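Long-range contacts in Atp-dependent DNA ligase (PDB 4D05), which joins breaks in DNA using ATP, passing through an enzyme-adenylate intermediate, and is a minimal-type bacterial DNA ligase: residues Gly1-Ile6 with Ile40-Gly44; Phe47-Phe53 with Asp84-Trp90; Ser231-Arg236 with Ser250-Val256. The contacts are given in a common frame with arbitrary orientation. Numbering follows the deposited sequence.

Interaction 1 (Gly1-Ile6 with Ile40-Gly44). With SO4 (sulfate ion), chain F.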
loop_
_atom_site.group_PDB
_atom_site.type_symbol
_atom_site.label_atom_id
_atom_site.label_comp_id
_atom_site.label_asym_id
_atom_site.label_seq_id
_atom_site.Cartn_x
_atom_site.Cartn_y
_atom_site.Cartn_z
ATOM N N GLY A 1 20.924 3.845 11.350
ATOM C CA GLY A 1 21.555 3.579 10.020
ATOM C C GLY A 1 20.922 4.394 8.914
ATOM O O GLY A 1 19.806 4.899 9.064
ATOM N N GLN A 2 21.633 4.545 7.802
ATOM C CA GLN A 2 21.080 5.295 6.678
ATOM C C GLN A 2 19.940 4.529 6.038
ATOM O O GLN A 2 20.060 3.338 5.785
ATOM C CB GLN A 2 22.140 5.593 5.623
ATOM C CG GLN A 2 22.979 6.867 5.941
ATOM C CD GLN A 2 22.121 8.139 5.978
ATOM O OE1 GLN A 2 21.741 8.675 4.934
ATOM N NE2 GLN A 2 21.804 8.616 7.183
ATOM N N PRO A 3 18.828 5.209 5.758
ATOM C CA PRO A 3 17.784 4.512 4.983
ATOM C C PRO A 3 18.297 3.954 3.656
ATOM O O PRO A 3 19.115 4.570 2.957
ATOM C CB PRO A 3 16.725 5.596 4.758
ATOM C CG PRO A 3 16.934 6.556 5.939
ATOM C CD PRO A 3 18.433 6.585 6.116
ATOM N N PRO A 4 17.813 2.778 3.291
ATOM C CA PRO A 4 18.300 2.130 2.080
ATOM C C PRO A 4 17.828 2.828 0.808
ATOM O O PRO A 4 16.819 3.523 0.841
ATOM C CB PRO A 4 17.731 0.704 2.203
ATOM C CG PRO A 4 16.566 0.819 3.105
ATOM C CD PRO A 4 16.852 1.947 4.030
ATOM N N PRO A 5 18.550 2.611 -0.300
ATOM C CA PRO A 5 18.393 3.291 -1.597
ATOM C C PRO A 5 17.289 2.615 -2.351
ATOM O O PRO A 5 17.522 1.808 -3.252
ATOM C CB PRO A 5 19.738 3.056 -2.280
ATOM C CG PRO A 5 20.134 1.703 -1.781
ATOM C CD PRO A 5 19.647 1.625 -0.344
ATOM N N ILE A 6 16.067 2.930 -1.954
ATOM C CA ILE A 6 14.908 2.243 -2.494
ATOM C C ILE A 6 13.935 3.078 -3.356
ATOM O O ILE A 6 13.792 4.310 -3.207
ATOM C CB ILE A 6 14.170 1.539 -1.363
ATOM C CG1 ILE A 6 13.694 2.530 -0.290
ATOM C CG2 ILE A 6 15.082 0.544 -0.776
ATOM C CD1 ILE A 6 12.746 1.943 0.721
ATOM N N ILE A 40 17.708 -4.773 5.810
ATOM C CA ILE A 40 17.626 -3.424 6.344
ATOM C C ILE A 40 16.218 -2.854 6.210
ATOM O O ILE A 40 15.594 -2.955 5.151
ATOM C CB ILE A 40 18.633 -2.486 5.612
ATOM C CG1 ILE A 40 20.064 -3.097 5.674
ATOM C CG2 ILE A 40 18.555 -1.077 6.159
ATOM C CD1 ILE A 40 21.059 -2.359 4.936
ATOM N N SER A 41 15.725 -2.223 7.277
ATOM C CA SER A 41 14.377 -1.646 7.275
ATOM C C SER A 41 14.333 -0.323 6.532
ATOM O O SER A 41 15.354 0.251 6.237
ATOM C CB SER A 41 13.893 -1.408 8.706
ATOM O OG SER A 41 14.502 -0.230 9.250
ATOM N N LYS A 42 13.123 0.167 6.241
ATOM C CA LYS A 42 13.011 1.433 5.525
ATOM C C LYS A 42 13.656 2.601 6.259
ATOM O O LYS A 42 14.049 3.596 5.626
ATOM C CB LYS A 42 11.546 1.813 5.278
ATOM C CG LYS A 42 10.872 1.042 4.241
ATOM C CD LYS A 42 9.337 1.309 4.303
ATOM C CE LYS A 42 8.947 2.700 3.936
ATOM N NZ LYS A 42 7.442 2.829 3.971
ATOM N N GLN A 43 13.742 2.477 7.583
ATOM C CA GLN A 43 14.310 3.494 8.437
ATOM C C GLN A 43 15.816 3.344 8.607
ATOM O O GLN A 43 16.467 4.176 9.257
ATOM C CB GLN A 43 13.637 3.439 9.818
ATOM C CG GLN A 43 12.109 3.524 9.806
ATOM C CD GLN A 43 11.438 2.149 9.573
ATOM O OE1 GLN A 43 11.977 1.077 9.915
ATOM N NE2 GLN A 43 10.271 2.188 8.981
ATOM N N GLY A 44 16.382 2.295 8.025
ATOM C CA GLY A 44 17.815 2.064 8.120
ATOM C C GLY A 44 18.267 1.129 9.231
ATOM O O GLY A 44 19.467 0.984 9.457
HETATM S S SO4 F . 5.426 4.108 0.802
HETATM O O1 SO4 F . 4.269 3.420 1.385
HETATM O O2 SO4 F . 6.693 3.464 1.200
HETATM O O3 SO4 F . 5.366 4.060 -0.664
HETATM O O4 SO4 F . 5.436 5.508 1.256
HETATM O O HOH W 1 17.948 3.792 11.425
#

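Interaction 2 (Phe47-Phe53 with Asp84-Trp90)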
loop_
_atom_site.group_PDB
_atom_site.type_symbol
_atom_site.label_atom_id
_atom_site.label_comp_id
_atom_site.label_asym_id
_atom_site.label_seq_id
_atom_site.Cartn_x
_atom_site.Cartn_y
_atom_site.Cartn_z
ATOM N N PHE A 47 17.796 -5.523 10.537
ATOM C CA PHE A 47 16.998 -6.555 11.218
ATOM C C PHE A 47 17.903 -7.612 11.822
ATOM O O PHE A 47 18.947 -7.948 11.240
ATOM C CB PHE A 47 16.026 -7.249 10.262
ATOM C CG PHE A 47 14.934 -6.354 9.743
ATOM C CD1 PHE A 47 13.869 -6.008 10.549
ATOM C CD2 PHE A 47 14.976 -5.860 8.454
ATOM C CE1 PHE A 47 12.854 -5.182 10.071
ATOM C CE2 PHE A 47 13.961 -5.041 7.960
ATOM C CZ PHE A 47 12.894 -4.693 8.759
ATOM N N THR A 48 17.498 -8.164 12.969
ATOM C CA THR A 48 18.275 -9.252 13.548
ATOM C C THR A 48 17.802 -10.585 12.956
ATOM O O THR A 48 17.342 -11.495 13.677
ATOM C CB THR A 48 18.185 -9.258 15.084
ATOM O OG1 THR A 48 16.847 -9.563 15.483
ATOM C CG2 THR A 48 18.606 -7.908 15.675
ATOM N N ALA A 49 17.949 -10.732 11.640
ATOM C CA ALA A 49 17.483 -11.945 10.986
ATOM C C ALA A 49 18.414 -13.084 11.359
ATOM O O ALA A 49 19.647 -12.969 11.212
ATOM C CB ALA A 49 17.475 -11.789 9.498
ATOM N N PRO A 50 17.845 -14.191 11.833
ATOM C CA PRO A 50 18.737 -15.318 12.148
ATOM C C PRO A 50 19.565 -15.806 10.961
ATOM O O PRO A 50 19.155 -15.725 9.820
ATOM C CB PRO A 50 17.752 -16.417 12.576
ATOM C CG PRO A 50 16.564 -15.658 13.096
ATOM C CD PRO A 50 16.449 -14.485 12.171
ATOM N N THR A 51 20.742 -16.343 11.263
ATOM C CA THR A 51 21.650 -16.829 10.235
ATOM C C THR A 51 20.987 -17.849 9.318
ATOM O O THR A 51 21.166 -17.810 8.108
ATOM C CB THR A 51 22.856 -17.480 10.906
ATOM O OG1 THR A 51 23.470 -16.499 11.719
ATOM C CG2 THR A 51 23.811 -17.950 9.895
ATOM N N TRP A 52 20.237 -18.782 9.889
ATOM C CA TRP A 52 19.586 -19.818 9.086
ATOM C C TRP A 52 18.499 -19.245 8.172
ATOM O O TRP A 52 18.120 -19.874 7.165
ATOM C CB TRP A 52 19.002 -20.933 9.986
ATOM C CG TRP A 52 18.252 -20.417 11.191
ATOM C CD1 TRP A 52 18.752 -20.265 12.453
ATOM C CD2 TRP A 52 16.885 -19.962 11.244
ATOM N NE1 TRP A 52 17.797 -19.764 13.278
ATOM C CE2 TRP A 52 16.636 -19.582 12.571
ATOM C CE3 TRP A 52 15.846 -19.883 10.314
ATOM C CZ2 TRP A 52 15.399 -19.094 12.994
ATOM C CZ3 TRP A 52 14.598 -19.400 10.749
ATOM C CH2 TRP A 52 14.395 -19.025 12.069
ATOM N N PHE A 53 17.981 -18.068 8.504
ATOM C CA PHE A 53 16.954 -17.441 7.656
ATOM C C PHE A 53 17.575 -16.897 6.362
ATOM O O PHE A 53 17.016 -17.047 5.285
ATOM C CB PHE A 53 16.269 -16.317 8.424
ATOM C CG PHE A 53 15.098 -15.711 7.695
ATOM C CD1 PHE A 53 13.825 -16.305 7.781
ATOM C CD2 PHE A 53 15.246 -14.556 6.942
ATOM C CE1 PHE A 53 12.755 -15.751 7.092
ATOM C CE2 PHE A 53 14.167 -14.019 6.266
ATOM C CZ PHE A 53 12.931 -14.620 6.343
ATOM N N ASP A 84 16.759 -9.984 18.370
ATOM C CA ASP A 84 17.187 -11.317 18.775
ATOM C C ASP A 84 17.483 -12.137 17.537
ATOM O O ASP A 84 16.556 -12.536 16.817
ATOM C CB ASP A 84 16.074 -12.001 19.589
ATOM C CG ASP A 84 16.404 -13.438 19.982
ATOM O OD1 ASP A 84 17.548 -13.917 19.812
ATOM O OD2 ASP A 84 15.478 -14.119 20.471
ATOM N N ASN A 85 18.758 -12.411 17.296
ATOM C CA ASN A 85 19.103 -13.093 16.073
ATOM C C ASN A 85 18.989 -14.605 16.215
ATOM O O ASN A 85 19.361 -15.359 15.293
ATOM C CB ASN A 85 20.501 -12.674 15.571
ATOM C CG ASN A 85 21.586 -13.025 16.553
ATOM O OD1 ASN A 85 21.409 -13.903 17.364
ATOM N ND2 ASN A 85 22.694 -12.310 16.512
ATOM N N GLN A 86 18.444 -15.064 17.333
ATOM C CA GLN A 86 18.180 -16.500 17.481
ATOM C C GLN A 86 16.700 -16.742 17.701
ATOM O O GLN A 86 16.301 -17.730 18.305
ATOM C CB GLN A 86 19.052 -17.090 18.594
ATOM C CG GLN A 86 20.550 -17.025 18.212
ATOM C CD GLN A 86 21.465 -17.785 19.121
ATOM O OE1 GLN A 86 21.137 -18.085 20.268
ATOM N NE2 GLN A 86 22.648 -18.109 18.610
ATOM N N ASN A 87 15.874 -15.824 17.186
ATOM C CA ASN A 87 14.437 -15.899 17.382
ATOM C C ASN A 87 13.788 -16.875 16.416
ATOM O O ASN A 87 13.735 -16.627 15.222
ATOM C CB ASN A 87 13.884 -14.494 17.218
ATOM C CG ASN A 87 12.391 -14.409 17.366
ATOM O OD1 ASN A 87 11.697 -15.394 17.672
ATOM N ND2 ASN A 87 11.877 -13.193 17.197
ATOM N N GLU A 88 13.302 -18.001 16.937
ATOM C CA GLU A 88 12.726 -19.049 16.092
ATOM C C GLU A 88 11.496 -18.609 15.316
ATOM O O GLU A 88 11.127 -19.235 14.316
ATOM C CB GLU A 88 12.395 -20.263 16.963
ATOM C CG GLU A 88 11.212 -20.033 17.863
ATOM C CD GLU A 88 11.026 -21.145 18.882
ATOM O OE1 GLU A 88 11.962 -21.951 19.061
ATOM O OE2 GLU A 88 9.943 -21.212 19.499
ATOM N N GLN A 89 10.855 -17.534 15.767
ATOM C CA GLN A 89 9.614 -17.098 15.098
ATOM C C GLN A 89 9.830 -16.657 13.656
ATOM O O GLN A 89 8.857 -16.561 12.892
ATOM C CB GLN A 89 8.916 -16.010 15.901
ATOM C CG GLN A 89 8.535 -16.539 17.285
ATOM C CD GLN A 89 7.757 -15.542 18.102
ATOM O OE1 GLN A 89 6.769 -14.932 17.610
ATOM N NE2 GLN A 89 8.163 -15.372 19.370
ATOM N N TRP A 90 11.070 -16.353 13.279
ATOM C CA TRP A 90 11.335 -16.045 11.874
ATOM C C TRP A 90 11.036 -17.220 10.942
ATOM O O TRP A 90 10.925 -17.047 9.744
ATOM C CB TRP A 90 12.786 -15.549 11.666
ATOM C CG TRP A 90 13.079 -14.148 12.116
ATOM C CD1 TRP A 90 13.216 -13.702 13.417
ATOM C CD2 TRP A 90 13.287 -13.005 11.285
ATOM N NE1 TRP A 90 13.509 -12.366 13.433
ATOM C CE2 TRP A 90 13.535 -11.905 12.135
ATOM C CE3 TRP A 90 13.275 -12.800 9.901
ATOM C CZ2 TRP A 90 13.782 -10.630 11.644
ATOM C CZ3 TRP A 90 13.514 -11.530 9.413
ATOM C CH2 TRP A 90 13.769 -10.463 10.281
HETATM O O HOH W 2 21.289 -16.876 14.103
#

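Interaction 3 (Ser231-Arg236 with Ser250-Val256). With SO4 (sulfate ion), chain D.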
loop_
_atom_site.group_PDB
_atom_site.type_symbol
_atom_site.label_atom_id
_atom_site.label_comp_id
_atom_site.label_asym_id
_atom_site.label_seq_id
_atom_site.Cartn_x
_atom_site.Cartn_y
_atom_site.Cartn_z
ATOM N N SER A 231 -14.472 19.303 14.549
ATOM C CA SER A 231 -13.867 18.009 14.746
ATOM C C SER A 231 -13.008 17.610 13.550
ATOM O O SER A 231 -13.232 18.062 12.408
ATOM C CB SER A 231 -14.911 16.946 15.050
ATOM O OG SER A 231 -15.812 16.719 13.983
ATOM N N LEU A 232 -11.994 16.798 13.844
ATOM C CA LEU A 232 -11.160 16.205 12.819
ATOM C C LEU A 232 -11.769 14.859 12.484
ATOM O O LEU A 232 -11.948 14.036 13.370
ATOM C CB LEU A 232 -9.726 16.027 13.342
ATOM C CG LEU A 232 -8.732 15.526 12.282
ATOM C CD1 LEU A 232 -8.434 16.632 11.280
ATOM C CD2 LEU A 232 -7.438 14.975 12.945
ATOM N N ILE A 233 -12.115 14.656 11.212
ATOM C CA ILE A 233 -12.765 13.442 10.774
ATOM C C ILE A 233 -11.921 12.799 9.703
ATOM O O ILE A 233 -11.072 13.462 9.100
ATOM C CB ILE A 233 -14.221 13.699 10.275
ATOM C CG1 ILE A 233 -14.280 14.622 9.039
ATOM C CG2 ILE A 233 -15.026 14.291 11.439
ATOM C CD1 ILE A 233 -14.089 13.926 7.724
ATOM N N THR A 234 -12.171 11.506 9.476
ATOM C CA THR A 234 -11.564 10.794 8.373
ATOM C C THR A 234 -12.614 10.614 7.293
ATOM O O THR A 234 -13.763 10.252 7.586
ATOM C CB THR A 234 -11.073 9.420 8.813
ATOM O OG1 THR A 234 -9.975 9.590 9.718
ATOM C CG2 THR A 234 -10.599 8.612 7.609
ATOM N N TYR A 235 -12.209 10.887 6.056
ATOM C CA TYR A 235 -13.060 10.657 4.904
ATOM C C TYR A 235 -12.350 9.699 3.963
ATOM O O TYR A 235 -11.134 9.534 4.041
ATOM C CB TYR A 235 -13.419 11.955 4.202
ATOM C CG TYR A 235 -12.255 12.692 3.605
ATOM C CD1 TYR A 235 -11.501 13.569 4.376
ATOM C CD2 TYR A 235 -11.929 12.533 2.277
ATOM C CE1 TYR A 235 -10.413 14.259 3.829
ATOM C CE2 TYR A 235 -10.859 13.209 1.715
ATOM C CZ TYR A 235 -10.091 14.063 2.496
ATOM O OH TYR A 235 -9.032 14.750 1.914
ATOM N N ARG A 236 -13.145 9.087 3.097
ATOM C CA ARG A 236 -12.680 8.091 2.159
ATOM C C ARG A 236 -12.927 8.631 0.766
ATOM O O ARG A 236 -13.890 9.380 0.542
ATOM C CB ARG A 236 -13.462 6.800 2.420
ATOM C CG ARG A 236 -13.116 5.663 1.502
ATOM C CD ARG A 236 -13.763 4.401 1.975
ATOM N NE ARG A 236 -13.344 4.041 3.329
ATOM C CZ ARG A 236 -13.813 2.976 3.982
ATOM N NH1 ARG A 236 -14.712 2.158 3.413
ATOM N NH2 ARG A 236 -13.388 2.712 5.203
ATOM N N SER A 250 -16.633 10.249 1.052
ATOM C CA SER A 250 -17.655 9.828 1.982
ATOM C C SER A 250 -17.093 9.915 3.402
ATOM O O SER A 250 -15.897 9.840 3.617
ATOM C CB SER A 250 -18.123 8.403 1.669
ATOM O OG SER A 250 -17.040 7.509 1.789
ATOM N N PHE A 251 -17.989 10.024 4.357
ATOM C CA PHE A 251 -17.642 10.126 5.763
ATOM C C PHE A 251 -17.273 8.766 6.311
ATOM O O PHE A 251 -17.993 7.794 6.077
ATOM C CB PHE A 251 -18.829 10.692 6.549
ATOM C CG PHE A 251 -18.596 10.775 8.050
ATOM C CD1 PHE A 251 -17.778 11.752 8.576
ATOM C CD2 PHE A 251 -19.223 9.909 8.912
ATOM C CE1 PHE A 251 -17.561 11.823 9.943
ATOM C CE2 PHE A 251 -19.019 9.986 10.279
ATOM C CZ PHE A 251 -18.203 10.936 10.792
ATOM N N VAL A 252 -16.164 8.703 7.038
ATOM C CA VAL A 252 -15.787 7.489 7.761
ATOM C C VAL A 252 -16.122 7.636 9.245
ATOM O O VAL A 252 -17.066 7.016 9.715
ATOM C CB VAL A 252 -14.325 7.121 7.567
ATOM C CG1 VAL A 252 -14.013 5.787 8.229
ATOM C CG2 VAL A 252 -14.034 6.980 6.092
ATOM N N ARG A 253 -15.364 8.456 9.974
ATOM C CA ARG A 253 -15.533 8.544 11.425
ATOM C C ARG A 253 -14.793 9.730 11.995
ATOM O O ARG A 253 -13.901 10.305 11.350
ATOM C CB ARG A 253 -15.040 7.267 12.116
ATOM C CG ARG A 253 -13.532 7.109 12.063
ATOM C CD ARG A 253 -13.154 5.681 12.394
ATOM N NE ARG A 253 -11.729 5.376 12.334
ATOM C CZ ARG A 253 -10.869 5.518 13.345
ATOM N NH1 ARG A 253 -11.271 5.981 14.531
ATOM N NH2 ARG A 253 -9.589 5.172 13.167
ATOM N N ILE A 254 -15.213 10.124 13.195
ATOM C CA ILE A 254 -14.532 11.159 13.959
ATOM C C ILE A 254 -13.235 10.639 14.563
ATOM O O ILE A 254 -13.199 9.542 15.124
ATOM C CB ILE A 254 -15.459 11.625 15.093
ATOM C CG1 ILE A 254 -16.739 12.232 14.495
ATOM C CG2 ILE A 254 -14.743 12.597 16.016
ATOM C CD1 ILE A 254 -17.845 12.469 15.508
ATOM N N ARG A 255 -12.198 11.462 14.487
ATOM C CA ARG A 255 -10.911 11.167 15.112
ATOM C C ARG A 255 -10.645 11.975 16.368
ATOM O O ARG A 255 -10.214 11.437 17.387
ATOM C CB ARG A 255 -9.791 11.444 14.135
ATOM C CG ARG A 255 -9.919 10.692 12.804
ATOM C CD ARG A 255 -10.084 9.186 12.986
ATOM N NE ARG A 255 -8.865 8.549 13.466
ATOM C CZ ARG A 255 -7.928 8.028 12.680
ATOM N NH1 ARG A 255 -8.032 8.096 11.352
ATOM N NH2 ARG A 255 -6.877 7.425 13.217
ATOM N N VAL A 256 -10.864 13.287 16.280
ATOM C CA VAL A 256 -10.579 14.179 17.389
ATOM C C VAL A 256 -11.667 15.250 17.443
ATOM O O VAL A 256 -12.020 15.830 16.417
ATOM C CB VAL A 256 -9.212 14.896 17.214
ATOM C CG1 VAL A 256 -8.957 15.831 18.388
ATOM C CG2 VAL A 256 -8.034 13.914 17.056
HETATM S S SO4 D . -7.914 6.371 16.561
HETATM O O1 SO4 D . -8.085 5.037 15.949
HETATM O O2 SO4 D . -6.638 6.965 16.103
HETATM O O3 SO4 D . -8.987 7.345 16.207
HETATM O O4 SO4 D . -7.878 6.247 18.030
#

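Interaction 1 (Gly1-Ile6 with Ile40-Gly44)
The Pro4 ring lies over the type I beta turn Ser41-Gly44. Pro4 CD sits 3.2 Å from Ser41 O. Pro3 continues the cover, with CB 3.5 Å from Lys42 O. The N-terminal segment before strand 8-11 thus packs on the turn after strand 39-40. Gly44 has a positive phi of 95°, and a CB there would clash with Gly1 O. Gly44 CA lies 3.6 Å from Gly1 O, and Gly1 CA lies 3.4 Å from Gly44 O, both as CA-H...O contacts. A water bridges the two segments, accepting from Gly1 N (3.0 Å) and donating to Gln43 O (2.7 Å). Ile6 and Lys42 meet, and both touch Arg31 of the AMP pocket. Lys42 NZ donates to O2 of a sulfate, probably from the crystallisation liquor, at 2.9 Å; Lys174, of the AMP pocket, and Arg168 bind it too. The three prolines offer no NH, and the contact rests on van der Waals packing, CA-H...O contacts and a bridging water.

Interaction 2 (Phe47-Phe53 with Asp84-Trp90)
Aromatic and CH-pi contacts dominate, and all involve Trp90. Pro50 CD lies over its five-membered ring, 3.5 Å from the centroid. Ala49 CA lies over the six-membered ring, 4.0 Å from that centroid. The edge of Trp90 points at the face of Phe53 in a T-shaped pair, with centroids 5.1 Å apart and planes at 69°. Apolar contacts extend this packing: Phe47 CB is 3.9 Å from Trp90 CH2, and Trp52 CH2 is 3.9 Å from Trp90 CB. Ile79 of helix 73-80 also touches Trp90. Polar links are few. Asp84 N donates to Thr48 OG1 at 2.9 Å, and a water joins Thr51 N (2.9 Å) to Asn85 O (2.7 Å). Two CA-H...O contacts add to these, Asn85 CA to Thr48 O at 3.4 Å and Pro50 CA to Asn85 O at 3.2 Å. Pro50 is the N-cap of helix 51-54. The contact joins the start of that helix to the loop before strand 94-99 mainly through one buried indole, with a single direct hydrogen bond.

Interaction 3 (Ser231-Arg236 with Ser250-Val256)
This is an antiparallel beta pairing with two classic beta bulges, in the OB-like domain of the ligase. Strand 250-256 is the outermost strand of its sheet within the chain, and strand 232-237 separates it from strand 179-190. The short strand axes approach to 4.5 Å, with N-to-C directions at 151°. Leu232 pairs with Val256, Thr234 with Arg253 and Arg236 with Ser250 as hydrogen-bonded pairs. Ile233-Ile254 and Tyr235-Phe251 are non-hydrogen-bonded pairs. In one bulge Val252 and Arg253 face Thr234. Thr234 O accepts from Val252 N at 2.9 Å and weakly from Arg253 N at 3.4 Å. In the other, Leu232 O accepts from Arg255 N at 2.8 Å and Val256 N at 3.2 Å. Each bulge adds one residue to strand 250-256. On the face carrying Ile233, Tyr235, Phe251 and Ile254, Ile233 CG2 lies 3.8 Å from Phe251 CE1. Phe251 also stacks on Phe218, and Tyr235 OH bonds to Asn206. Thr234 OG1, on the opposite face, bonds to Glu182. Arg253 and Arg255 grip a sulfate, probably from the crystallisation liquor. Arg253 NH1 is 3.1 Å from its O3, and Arg255 NH2 is 2.9 Å from its O2. Arg255 reaches back across the strands as well, its NH1 donating to Thr234 OG1 at 2.9 Å.

Overall arrangement
Interactions 1 and 2 belong to the AMP-binding part of the ligase, and interaction 3 to the OB-like domain. The first two touch: Phe47 CE2 of interaction 2 packs 3.4 Å from Ser41 N of interaction 1. Their centres are about 19 Å apart. Interaction 1 is nearest the nucleotide, with the Lys42 side chain about 5 Å from AMP. The Phe47 side chain is about 12 Å from AMP. The Arg236 side chain of interaction 3 is about 14 Å from AMP. Interaction 3 stands apart: its centre is about 33 Å from that of interaction 1, with nearest atoms about 18 Å apart, and about 40 Å from that of interaction 2. Lysine or arginine side chains bind sulfate in both interactions 1 and 3.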